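Local coordinates for protein pentalenene synthase (Streptomyces chartreusis NRRL 3882, PDB 6Q4S) that probably converts farnesyl diphosphate into the bicyclic sesquiterpenol 7-epi-alpha-eudesmol, releasing diphosphate in a magnesium-dependent cyclisation, at residues V115-P118 / I119-A122; M262-A265 / C266-Y270. All coordinates share one frame; numbering follows the deposited sequence.

Contact 1: residues V115-P118 / I119-A122; sequences VACP and ITLA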
ATOM      1  N   VAL A 115       5.591  -5.531  16.530  1.00 36.22           N
ATOM      2  CA  VAL A 115       6.907  -6.185  16.640  1.00 42.40           C
ATOM      3  C   VAL A 115       7.955  -5.049  16.922  1.00 42.76           C
ATOM      4  O   VAL A 115       8.239  -4.257  16.036  1.00 37.50           O
ATOM      5  CB  VAL A 115       7.204  -6.885  15.305  1.00 39.22           C
ATOM      6  CG1 VAL A 115       8.572  -7.558  15.250  1.00 43.17           C
ATOM      7  CG2 VAL A 115       6.140  -7.937  15.026  1.00 45.84           C
ATOM      8  N   ALA A 116       8.431  -4.946  18.160  1.00 43.85           N
ATOM      9  CA  ALA A 116       9.418  -3.920  18.594  1.00 45.30           C
ATOM     10  C   ALA A 116      10.826  -4.500  18.580  1.00 45.28           C
ATOM     11  O   ALA A 116      11.151  -5.416  19.332  1.00 50.12           O
ATOM     12  CB  ALA A 116       9.096  -3.428  20.003  1.00 45.19           C
ATOM     13  N   CYS A 117      11.642  -4.038  17.657  1.00 45.43           N
ATOM     14  CA  CYS A 117      13.043  -4.391  17.660  1.00 43.90           C
ATOM     15  C   CYS A 117      13.736  -3.146  17.151  1.00 42.51           C
ATOM     16  O   CYS A 117      13.054  -2.211  16.748  1.00 36.22           O
ATOM     17  CB  CYS A 117      13.285  -5.670  16.859  1.00 47.87           C
ATOM     18  SG  CYS A 117      13.030  -5.592  15.082  1.00 48.23           S
ATOM     19  N   PRO A 118      15.074  -3.092  17.203  1.00 46.74           N
ATOM     20  CA  PRO A 118      15.704  -1.834  16.815  1.00 41.75           C
ATOM     21  C   PRO A 118      15.276  -1.332  15.423  1.00 35.59           C
ATOM     22  O   PRO A 118      14.948  -0.148  15.266  1.00 37.36           O
ATOM     23  CB  PRO A 118      17.212  -2.191  16.841  1.00 46.06           C
ATOM     24  CG  PRO A 118      17.304  -3.247  17.888  1.00 47.96           C
ATOM     25  CD  PRO A 118      16.043  -4.055  17.758  1.00 44.09           C
ATOM     26  N   ILE A 119      15.276  -2.201  14.417  1.00 36.07           N
ATOM     27  CA  ILE A 119      14.905  -1.778  13.062  1.00 36.59           C
ATOM     28  C   ILE A 119      13.464  -1.222  12.950  1.00 36.29           C
ATOM     29  O   ILE A 119      13.244  -0.209  12.275  1.00 32.77           O
ATOM     30  CB  ILE A 119      15.169  -2.864  12.045  1.00 47.41           C
ATOM     31  CG1 ILE A 119      15.126  -2.273  10.633  1.00 50.70           C
ATOM     32  CG2 ILE A 119      14.143  -3.984  12.125  1.00 48.81           C
ATOM     33  CD1 ILE A 119      16.071  -3.021   9.736  1.00 53.81           C
ATOM     34  N   THR A 120      12.498  -1.810  13.681  1.00 37.88           N
ATOM     35  CA  THR A 120      11.083  -1.411  13.508  1.00 33.30           C
ATOM     36  C   THR A 120      10.849  -0.107  14.220  1.00 33.00           C
ATOM     37  O   THR A 120      10.132   0.749  13.733  1.00 31.28           O
ATOM     38  CB  THR A 120      10.087  -2.498  13.938  1.00 30.70           C
ATOM     39  OG1 THR A 120      10.213  -2.864  15.337  1.00 30.10           O
ATOM     40  CG2 THR A 120      10.286  -3.725  13.088  1.00 34.15           C
ATOM     41  N   LEU A 121      11.508   0.063  15.362  1.00 33.25           N
ATOM     42  CA  LEU A 121      11.465   1.347  16.061  1.00 32.53           C
ATOM     43  C   LEU A 121      12.123   2.452  15.279  1.00 30.54           C
ATOM     44  O   LEU A 121      11.595   3.554  15.241  1.00 36.27           O
ATOM     45  CB  LEU A 121      12.121   1.212  17.452  1.00 39.24           C
ATOM     46  CG  LEU A 121      11.344   0.244  18.382  1.00 41.56           C
ATOM     47  CD1 LEU A 121      12.288  -0.274  19.476  1.00 43.76           C
ATOM     48  CD2 LEU A 121      10.094   0.877  18.984  1.00 37.71           C
ATOM     49  N   ALA A 122      13.257   2.158  14.657  1.00 31.05           N
ATOM     50  CA  ALA A 122      13.956   3.103  13.807  1.00 33.09           C
ATOM     51  C   ALA A 122      13.084   3.506  12.667  1.00 35.60           C
ATOM     52  O   ALA A 122      12.950   4.698  12.371  1.00 33.94           O
ATOM     53  CB  ALA A 122      15.263   2.546  13.310  1.00 32.77           C
TER
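T120 turns its hydroxyl back on the loop that leads into its own helix and uses it twice. OG1 donates to V115 O over a short 2.5 Å, arriving 19° off the carbonyl plane, and accepts from C117 N at 3.0 Å. With chi1 at 60°, OG1 is tucked in on the side of its own backbone, turned back toward V115 O and C117 N. With C117 as N-cap and T120 as N3, this is one half of a capping box, the half in which the N3 side chain receives the N-cap N-H. With an alanine here, V115 O and C117 N would both lose this hydroxyl, and the loop before the helix would probably be freer to move. The first full helical turn of 118-131 closes beside it, L121 N reaching C117 O at 3.1 Å and A122 N reaching P118 O at 2.9 Å. L121 lays CD1 against the same C117 O, 3.4 Å away. Next to the hydroxyl, C117 SG meets I119 CG2 at 3.5 Å and, more loosely, T120 CG2. I119 continues onto F79 and Q82, the latter within the DDXXD motif, while V115 packs on R99 of the second subunit.

Contact 2: residues M262-A265 / C266-Y270; sequences MTIA and CLDEY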
ATOM      1  N   MET A 262      22.260  -6.038 -22.414  1.00 39.13           N
ATOM      2  CA  MET A 262      20.892  -5.925 -21.841  1.00 41.47           C
ATOM      3  C   MET A 262      20.643  -4.563 -21.107  1.00 39.21           C
ATOM      4  O   MET A 262      19.570  -3.934 -21.222  1.00 37.82           O
ATOM      5  CB  MET A 262      20.715  -7.046 -20.827  1.00 42.27           C
ATOM      6  CG  MET A 262      20.577  -8.434 -21.456  1.00 47.06           C
ATOM      7  SD  MET A 262      20.077  -9.688 -20.251  1.00 47.51           S
ATOM      8  CE  MET A 262      18.351  -9.270 -19.950  1.00 51.45           C
ATOM      9  N   THR A 263      21.675  -4.158 -20.379  1.00 36.76           N
ATOM     10  CA  THR A 263      21.691  -2.955 -19.580  1.00 39.82           C
ATOM     11  C   THR A 263      21.644  -1.728 -20.437  1.00 45.78           C
ATOM     12  O   THR A 263      20.780  -0.882 -20.223  1.00 45.25           O
ATOM     13  CB  THR A 263      22.895  -2.915 -18.669  1.00 39.93           C
ATOM     14  OG1 THR A 263      22.915  -4.071 -17.860  1.00 38.01           O
ATOM     15  CG2 THR A 263      22.854  -1.705 -17.758  1.00 46.70           C
ATOM     16  N   ILE A 264      22.509  -1.659 -21.450  1.00 40.71           N
ATOM     17  CA  ILE A 264      22.465  -0.578 -22.448  1.00 41.02           C
ATOM     18  C   ILE A 264      21.149  -0.529 -23.234  1.00 44.40           C
ATOM     19  O   ILE A 264      20.624   0.545 -23.494  1.00 46.07           O
ATOM     20  CB  ILE A 264      23.706  -0.665 -23.392  1.00 46.57           C
ATOM     21  CG1 ILE A 264      24.947  -0.244 -22.611  1.00 50.70           C
ATOM     22  CG2 ILE A 264      23.541   0.169 -24.666  1.00 47.30           C
ATOM     23  CD1 ILE A 264      26.202  -0.905 -23.105  1.00 59.36           C
ATOM     24  N   ALA A 265      20.583  -1.681 -23.590  1.00 44.56           N
ATOM     25  CA  ALA A 265      19.255  -1.725 -24.196  1.00 40.18           C
ATOM     26  C   ALA A 265      18.096  -1.163 -23.271  1.00 40.20           C
ATOM     27  O   ALA A 265      17.173  -0.536 -23.782  1.00 44.77           O
ATOM     28  CB  ALA A 265      18.929  -3.177 -24.619  1.00 43.76           C
ATOM     29  N   CYS A 266      18.108  -1.464 -21.965  1.00 41.21           N
ATOM     30  CA  CYS A 266      17.145  -0.858 -20.973  1.00 43.77           C
ATOM     31  C   CYS A 266      17.342   0.636 -20.920  1.00 37.12           C
ATOM     32  O   CYS A 266      16.375   1.370 -21.027  1.00 36.95           O
ATOM     33  CB  CYS A 266      17.374  -1.380 -19.553  1.00 41.19           C
ATOM     34  SG  CYS A 266      16.852  -3.096 -19.375  1.00 50.72           S
ATOM     35  N   LEU A 267      18.608   1.038 -20.736  1.00 40.51           N
ATOM     36  CA  LEU A 267      19.007   2.461 -20.760  1.00 43.30           C
ATOM     37  C   LEU A 267      18.538   3.193 -22.011  1.00 46.73           C
ATOM     38  O   LEU A 267      17.857   4.232 -21.914  1.00 44.60           O
ATOM     39  CB  LEU A 267      20.500   2.597 -20.570  1.00 40.96           C
ATOM     40  CG  LEU A 267      21.076   3.986 -20.330  1.00 53.06           C
ATOM     41  CD1 LEU A 267      20.537   4.733 -19.104  1.00 48.37           C
ATOM     42  CD2 LEU A 267      22.583   3.845 -20.212  1.00 51.51           C
ATOM     43  N   ASP A 268      18.817   2.645 -23.196  1.00 45.26           N
ATOM     44  CA  ASP A 268      18.374   3.312 -24.419  1.00 44.43           C
ATOM     45  C   ASP A 268      16.889   3.411 -24.570  1.00 41.57           C
ATOM     46  O   ASP A 268      16.429   4.388 -25.157  1.00 42.73           O
ATOM     47  CB  ASP A 268      18.893   2.641 -25.708  1.00 53.02           C
ATOM     48  CG  ASP A 268      20.407   2.628 -25.808  1.00 59.74           C
ATOM     49  OD1 ASP A 268      21.109   3.490 -25.209  1.00 58.16           O
ATOM     50  OD2 ASP A 268      20.888   1.691 -26.488  1.00 73.08           O
ATOM     51  N   GLU A 269      16.126   2.418 -24.123  1.00 39.91           N
ATOM     52  CA  GLU A 269      14.688   2.556 -24.170  1.00 41.80           C
ATOM     53  C   GLU A 269      14.240   3.686 -23.147  1.00 40.99           C
ATOM     54  O   GLU A 269      13.323   4.451 -23.445  1.00 40.21           O
ATOM     55  CB  GLU A 269      13.958   1.245 -23.889  1.00 38.99           C
ATOM     56  CG  GLU A 269      12.432   1.382 -24.082  1.00 44.90           C
ATOM     57  CD  GLU A 269      11.581   0.185 -23.621  1.00 48.48           C
ATOM     58  OE1 GLU A 269      12.118  -0.906 -23.343  1.00 47.10           O
ATOM     59  OE2 GLU A 269      10.330   0.331 -23.518  1.00 54.79           O
ATOM     60  N   TYR A 270      14.861   3.704 -21.974  1.00 39.36           N
ATOM     61  CA  TYR A 270      14.670   4.769 -20.963  1.00 38.25           C
ATOM     62  C   TYR A 270      14.905   6.159 -21.590  1.00 47.24           C
ATOM     63  O   TYR A 270      14.015   7.060 -21.525  1.00 41.45           O
ATOM     64  CB  TYR A 270      15.554   4.590 -19.673  1.00 40.45           C
ATOM     65  CG  TYR A 270      15.435   5.829 -18.777  1.00 40.30           C
ATOM     66  CD1 TYR A 270      14.291   6.033 -17.973  1.00 39.78           C
ATOM     67  CD2 TYR A 270      16.380   6.823 -18.829  1.00 36.61           C
ATOM     68  CE1 TYR A 270      14.146   7.180 -17.214  1.00 42.46           C
ATOM     69  CE2 TYR A 270      16.243   7.994 -18.096  1.00 40.76           C
ATOM     70  CZ  TYR A 270      15.124   8.186 -17.293  1.00 44.86           C
ATOM     71  OH  TYR A 270      15.003   9.361 -16.562  1.00 42.62           O
TER
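C266, A265 and I264 meet the residues one turn away in helix 252-284, a long helix of the all-alpha terpene synthase fold, and the bonds between the two segments are its regular i to i+4 pairs. C266 N donates to M262 O, while its thiol lies beside the backbone N (chi1 -71°) and brings SG to 3.4 Å from that oxygen. The same side chain packs on D217 and T218 of helix 206-228, which also carries N223, a likely magnesium ligand. A265 brings only a methyl, but its carbonyl accepts E269 N at 3.2 Å, the donor standing 38° above the carbonyl plane. E269 then extends its chain to a salt bridge with R210, again on helix 206-228. I264 is paired with an acid: its O accepts D268 N at 2.8 Å, and the D268 carboxylate turns its flat face to that oxygen, CG 3.1 Å from I264 O. OD1 and OD2 are farther away, so I264 O meets the carboxylate carbon rather than the edge of either oxygen. The I264 and D268 side chains run side by side, and I264 CG2 touches D268 OD2 at 3.6 Å.

Both contacts are local and partly buried, each with side chains turned inward and others at the surface, yet they lie on opposite sides of the chain's centre, with nearest atoms about 28 Å apart. Contact 1 joins a loop to the start of helix 118-131, where backbone groups ahead of the first turn need partners and a hydroxyl supplies them. Contact 2 lies well inside helix 252-284, so its backbone is paired by the helix itself; the T263 hydroxyl folds back onto A259 of the same helix, while E269 reaches out to helix 206-228. The two share no helix. Contact 1 adjoins the DDXXD segment and the second subunit, whereas the residues of 262-270 touch no other chain.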